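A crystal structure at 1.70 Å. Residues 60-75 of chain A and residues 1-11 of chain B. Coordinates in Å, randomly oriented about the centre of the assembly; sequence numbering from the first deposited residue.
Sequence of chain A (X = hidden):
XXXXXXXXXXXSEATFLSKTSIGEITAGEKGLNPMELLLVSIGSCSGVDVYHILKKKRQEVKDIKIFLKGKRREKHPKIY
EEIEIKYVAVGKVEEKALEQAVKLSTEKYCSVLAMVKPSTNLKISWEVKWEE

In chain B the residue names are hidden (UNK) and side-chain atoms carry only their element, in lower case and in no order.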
# COMPACT_ATOMS: atom_id res chain seq x y z
N GLU A 60 -3.41 24.75 -15.02
CA GLU A 60 -4.81 24.81 -14.62
C GLU A 60 -5.35 23.39 -14.72
O GLU A 60 -5.70 22.92 -15.80
CB GLU A 60 -5.57 25.75 -15.55
CG GLU A 60 -5.09 27.20 -15.47
CD GLU A 60 -5.70 28.10 -16.53
OE1 GLU A 60 -6.94 28.21 -16.58
OE2 GLU A 60 -4.92 28.70 -17.30
N VAL A 61 -5.41 22.72 -13.58
CA VAL A 61 -5.88 21.35 -13.53
C VAL A 61 -7.36 21.19 -13.22
O VAL A 61 -7.84 21.67 -12.19
CB VAL A 61 -5.09 20.53 -12.49
CG1 VAL A 61 -5.62 19.11 -12.43
CG2 VAL A 61 -3.61 20.54 -12.85
N LYS A 62 -8.08 20.52 -14.11
CA LYS A 62 -9.49 20.26 -13.92
C LYS A 62 -9.60 18.89 -13.28
O LYS A 62 -10.47 18.64 -12.43
CB LYS A 62 -10.24 20.26 -15.26
CG LYS A 62 -11.70 19.86 -15.13
CD LYS A 62 -12.35 19.62 -16.49
CE LYS A 62 -12.35 20.88 -17.34
NZ LYS A 62 -13.09 20.65 -18.62
N ASP A 63 -8.71 17.99 -13.67
CA ASP A 63 -8.72 16.63 -13.13
C ASP A 63 -7.40 15.92 -13.40
O ASP A 63 -6.66 16.27 -14.32
CB ASP A 63 -9.88 15.84 -13.74
CG ASP A 63 -10.18 14.55 -12.98
OD1 ASP A 63 -9.67 14.37 -11.86
OD2 ASP A 63 -10.95 13.72 -13.52
N ILE A 64 -7.10 14.93 -12.58
CA ILE A 64 -5.89 14.13 -12.73
C ILE A 64 -6.37 12.70 -12.54
O ILE A 64 -6.96 12.37 -11.52
CB ILE A 64 -4.83 14.45 -11.65
CG1 ILE A 64 -4.32 15.88 -11.84
CG2 ILE A 64 -3.67 13.45 -11.75
CD1 ILE A 64 -3.34 16.33 -10.77
N LYS A 65 -6.14 11.87 -13.55
CA LYS A 65 -6.54 10.47 -13.49
C LYS A 65 -5.29 9.62 -13.56
O LYS A 65 -4.40 9.87 -14.38
CB LYS A 65 -7.47 10.12 -14.65
CG LYS A 65 -8.78 10.90 -14.66
CD LYS A 65 -9.66 10.47 -15.82
CE LYS A 65 -11.00 11.20 -15.81
NZ LYS A 65 -11.84 10.82 -16.98
N ILE A 66 -5.20 8.62 -12.69
CA ILE A 66 -4.04 7.74 -12.68
C ILE A 66 -4.50 6.30 -12.77
O ILE A 66 -5.31 5.84 -11.97
CB ILE A 66 -3.20 7.94 -11.41
CG1 ILE A 66 -2.88 9.43 -11.22
CG2 ILE A 66 -1.89 7.16 -11.53
CD1 ILE A 66 -2.14 9.75 -9.93
N PHE A 67 -3.98 5.59 -13.77
CA PHE A 67 -4.34 4.20 -13.99
C PHE A 67 -3.15 3.30 -13.70
O PHE A 67 -2.09 3.46 -14.30
CB PHE A 67 -4.80 4.02 -15.43
CG PHE A 67 -5.94 4.93 -15.80
CD1 PHE A 67 -7.26 4.56 -15.53
CD2 PHE A 67 -5.70 6.17 -16.38
CE1 PHE A 67 -8.32 5.43 -15.81
CE2 PHE A 67 -6.75 7.04 -16.67
CZ PHE A 67 -8.06 6.67 -16.39
N LEU A 68 -3.33 2.37 -12.78
CA LEU A 68 -2.25 1.45 -12.45
C LEU A 68 -2.65 0.02 -12.75
O LEU A 68 -3.75 -0.42 -12.43
CB LEU A 68 -1.86 1.57 -10.98
CG LEU A 68 -1.32 2.94 -10.55
CD1 LEU A 68 -2.46 3.77 -9.95
CD2 LEU A 68 -0.21 2.75 -9.53
N LYS A 69 -1.74 -0.71 -13.39
CA LYS A 69 -1.98 -2.11 -13.72
C LYS A 69 -0.76 -2.91 -13.29
O LYS A 69 0.36 -2.63 -13.71
CB LYS A 69 -2.20 -2.29 -15.22
CG LYS A 69 -2.33 -3.74 -15.64
CD LYS A 69 -2.57 -3.90 -17.13
CE LYS A 69 -3.85 -3.20 -17.56
NZ LYS A 69 -4.17 -3.44 -19.00
N GLY A 70 -0.99 -3.92 -12.46
CA GLY A 70 0.11 -4.74 -12.00
C GLY A 70 -0.05 -6.18 -12.43
O GLY A 70 -1.15 -6.73 -12.35
N LYS A 71 1.04 -6.79 -12.89
CA LYS A 71 1.03 -8.18 -13.32
C LYS A 71 1.87 -8.97 -12.32
O LYS A 71 3.05 -8.68 -12.11
CB LYS A 71 1.62 -8.31 -14.72
CG LYS A 71 0.78 -7.66 -15.80
CD LYS A 71 1.43 -7.77 -17.17
CE LYS A 71 0.54 -7.20 -18.26
NZ LYS A 71 0.20 -5.77 -18.02
N ARG A 72 1.25 -9.98 -11.70
CA ARG A 72 1.92 -10.77 -10.67
C ARG A 72 2.59 -12.06 -11.13
O ARG A 72 2.14 -12.72 -12.06
CB ARG A 72 0.91 -11.13 -9.57
CG ARG A 72 0.15 -9.93 -9.03
CD ARG A 72 -0.91 -10.37 -8.04
NE ARG A 72 -0.34 -10.95 -6.83
CZ ARG A 72 -1.06 -11.33 -5.78
NH1 ARG A 72 -2.38 -11.19 -5.80
NH2 ARG A 72 -0.46 -11.79 -4.69
N ARG A 73 3.67 -12.40 -10.43
CA ARG A 73 4.41 -13.63 -10.69
C ARG A 73 3.47 -14.77 -10.33
O ARG A 73 2.56 -14.60 -9.52
CB ARG A 73 5.67 -13.68 -9.82
CG ARG A 73 6.47 -14.96 -9.95
CD ARG A 73 7.83 -14.85 -9.29
NE ARG A 73 7.75 -14.61 -7.85
CZ ARG A 73 8.82 -14.44 -7.08
NH1 ARG A 73 10.04 -14.48 -7.60
NH2 ARG A 73 8.67 -14.23 -5.78
N GLU A 74 3.70 -15.95 -10.90
CA GLU A 74 2.83 -17.08 -10.63
C GLU A 74 3.22 -17.94 -9.43
O GLU A 74 2.42 -18.74 -8.96
CB GLU A 74 2.71 -17.93 -11.90
CG GLU A 74 2.01 -17.16 -13.01
CD GLU A 74 2.09 -17.83 -14.37
OE1 GLU A 74 1.56 -17.25 -15.34
OE2 GLU A 74 2.68 -18.93 -14.47
N LYS A 75 4.44 -17.75 -8.93
CA LYS A 75 4.90 -18.50 -7.76
C LYS A 75 5.09 -17.57 -6.57
O LYS A 75 5.31 -16.37 -6.75
CB LYS A 75 6.22 -19.21 -8.09
CG LYS A 75 6.06 -20.27 -9.17
CD LYS A 75 7.39 -20.86 -9.59
CE LYS A 75 7.17 -21.99 -10.59
NZ LYS A 75 6.38 -21.53 -11.77
N UNK B 1 -0.23 -15.19 -14.95
CA UNK B 1 0.12 -13.96 -14.18
C UNK B 1 -1.15 -13.18 -13.89
O UNK B 1 -1.79 -12.67 -14.81
s UNK B 1 3.59 -12.63 -16.11
c UNK B 1 4.31 -11.70 -14.77
c UNK B 1 2.46 -13.72 -15.20
c UNK B 1 1.09 -13.09 -14.98
N UNK B 2 -1.52 -13.09 -12.62
CA UNK B 2 -2.73 -12.36 -12.27
C UNK B 2 -2.53 -10.87 -12.48
O UNK B 2 -1.46 -10.32 -12.21
c UNK B 2 -3.15 -12.61 -10.81
c UNK B 2 -4.31 -11.72 -10.38
o UNK B 2 -3.89 -12.23 -8.09
c UNK B 2 -4.76 -11.96 -8.95
o UNK B 2 -5.98 -11.87 -8.69
N UNK B 3 -3.58 -10.22 -12.96
CA UNK B 3 -3.55 -8.79 -13.21
C UNK B 3 -4.45 -8.06 -12.23
O UNK B 3 -5.60 -8.45 -12.03
c UNK B 3 -3.15 -9.17 -15.66
c UNK B 3 -4.04 -8.47 -14.65
c UNK B 3 -4.03 -6.96 -14.88
N UNK B 4 -3.90 -7.02 -11.59
CA UNK B 4 -4.66 -6.20 -10.65
C UNK B 4 -4.68 -4.81 -11.28
O UNK B 4 -3.67 -4.36 -11.83
n UNK B 4 -6.33 -9.74 -6.77
c UNK B 4 -3.87 -7.40 -8.50
c UNK B 4 -3.97 -6.11 -9.29
c UNK B 4 -5.07 -8.99 -7.00
c UNK B 4 -5.23 -7.92 -8.07
N UNK B 5 -5.82 -4.13 -11.18
CA UNK B 5 -5.95 -2.79 -11.72
C UNK B 5 -6.71 -1.87 -10.78
O UNK B 5 -7.66 -2.28 -10.12
c UNK B 5 -5.86 -3.33 -14.24
c UNK B 5 -6.67 -3.40 -15.53
c UNK B 5 -6.69 -2.83 -13.07
o UNK B 5 -6.49 -4.37 -16.29
o UNK B 5 -7.47 -2.48 -15.78
N UNK B 6 -6.26 -0.63 -10.69
CA UNK B 6 -6.94 0.35 -9.86
C UNK B 6 -6.92 1.65 -10.65
O UNK B 6 -6.07 1.85 -11.51
c UNK B 6 -6.27 0.55 -8.49
c UNK B 6 -4.84 1.04 -8.66
c UNK B 6 -6.31 -0.75 -7.69
N UNK B 7 -7.90 2.51 -10.39
CA UNK B 7 -7.99 3.79 -11.09
C UNK B 7 -8.24 4.90 -10.08
O UNK B 7 -9.10 4.77 -9.21
o UNK B 7 -11.24 3.04 -13.93
o UNK B 7 -9.70 2.42 -15.37
c UNK B 7 -9.12 3.76 -12.12
c UNK B 7 -10.07 2.69 -14.21
c UNK B 7 -9.06 2.58 -13.08
N UNK B 8 -7.49 5.98 -10.21
CA UNK B 8 -7.62 7.12 -9.32
C UNK B 8 -8.07 8.36 -10.06
O UNK B 8 -7.72 8.57 -11.22
c UNK B 8 -6.29 7.42 -8.62
c UNK B 8 -5.88 6.54 -7.44
c UNK B 8 -4.57 7.05 -6.87
c UNK B 8 -5.77 5.09 -7.87
N UNK B 9 -8.84 9.19 -9.37
CA UNK B 9 -9.33 10.44 -9.92
C UNK B 9 -9.33 11.48 -8.81
O UNK B 9 -9.67 11.18 -7.66
o UNK B 9 -13.44 10.42 -11.45
c UNK B 9 -11.35 11.51 -11.08
c UNK B 9 -10.75 10.25 -10.49
c UNK B 9 -12.59 11.22 -11.90
o UNK B 9 -12.73 11.80 -13.00
N UNK B 10 -8.93 12.70 -9.14
CA UNK B 10 -8.86 13.77 -8.16
C UNK B 10 -10.24 13.94 -7.51
O UNK B 10 -11.26 13.95 -8.20
c UNK B 10 -7.79 16.19 -8.04
c UNK B 10 -6.53 15.69 -7.34
c UNK B 10 -7.47 17.34 -8.99
c UNK B 10 -8.42 15.06 -8.85
N UNK B 11 -10.26 14.04 -6.18
CA UNK B 11 -11.49 14.20 -5.41
C UNK B 11 -11.53 15.56 -4.71
O UNK B 11 -12.57 16.22 -4.67
o UNK B 11 -10.49 13.05 -3.52
c UNK B 11 -11.61 13.08 -4.38
O HOH W 1 -0.20 -14.54 -10.38
O HOH W 2 -14.48 11.19 -14.76

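Position 1 carries an unbranched side chain of two carbons, a sulfur and a terminal carbon; the terminal carbon lies near K71(A), and the chain-end nitrogen reaches E74(A). This is methionine. The flexible chain of M1(B) lies beside K71(A), CE reaching 4.3 Å from K71(A) CB, while its charged terminal N forms a salt bridge with E74(A) OE1 at 2.8 Å.

Position 2 has three carbons, the third bearing two oxygens; one oxygen approaches the R72(A) guanidinium. It is glutamate: E2(B) OE1 makes a salt bridge with R72(A) NH1 at 2.9 Å.

Position 3 has one carbon carrying two more, packed against the aliphatic parts of K69(A) and K71(A). This is valine, and V3(B) CG1 lies 3.7 Å from K69(A) CG; a beta-branched residue suits an extended strand.

Position 4 shows four carbons in a row ending in nitrogen, beside R72(A): lysine. The like charges of K4(B) and R72(A) are tolerable because E2(B) serves both, its OE2 lying 2.9 Å from K4(B) NZ in a salt bridge.

Position 5, again three carbons and two oxygens, nears the end of K69(A). As glutamate, E5(B) gives a long salt bridge, OE2 to K69(A) NZ 3.7 Å.

Position 6 has three carbons, forked at the first, on the same face as L68(A). It is valine; the apolar side chain of V6(B) fits a buried site, with CG2 3.8 Å from L68(A) CB.

Position 7 has three carbons and two oxygens, one at the edge of the F67(A) ring. This glutamate, E7(B), places OE2 3.2 Å from F67(A) CD1, where the weakly positive ring edge suits a carboxylate.

Position 8 has four carbons forked at the second, packed against I66(A) and L68(A): leucine. L8(B) CD1 lies 4.1 Å from L68(A) CD1, and the buried site suits its apolar bulk.

Position 9 has three carbons and two oxygens, near K65(A) and D63(A). It is glutamate; E9(B) OE2 lies 2.7 Å from D63(A) OD2, so one acid probably holds a proton.

Position 10 has four carbons forked at the second, facing V61(A) and I64(A). This is leucine, a branched apolar side chain that points toward chain A and can cover both: L10(B) CD2 lies 4.3 Å from V61(A) CG1 and 4.5 Å from I64(A) CG1.

Position 11 has one carbon and one oxygen, touching nothing on chain A: serine. The small polar S11(B) is compatible with a side chain pointing away.

The strands run antiparallel. Paired backbone hydrogen bonds join I66(A) with L8(B), L68(A) with V6(B) and G70(A) with K4(B); in the last, G70(A) N to K4(B) O is 2.8 Å. Alternation places V6(B) and L8(B) on one face with I66(A) and L68(A), while E5(B), E7(B) and E9(B) share the other with K65(A), F67(A) and K69(A).

Chain B (1-11) MEVKEVELELS
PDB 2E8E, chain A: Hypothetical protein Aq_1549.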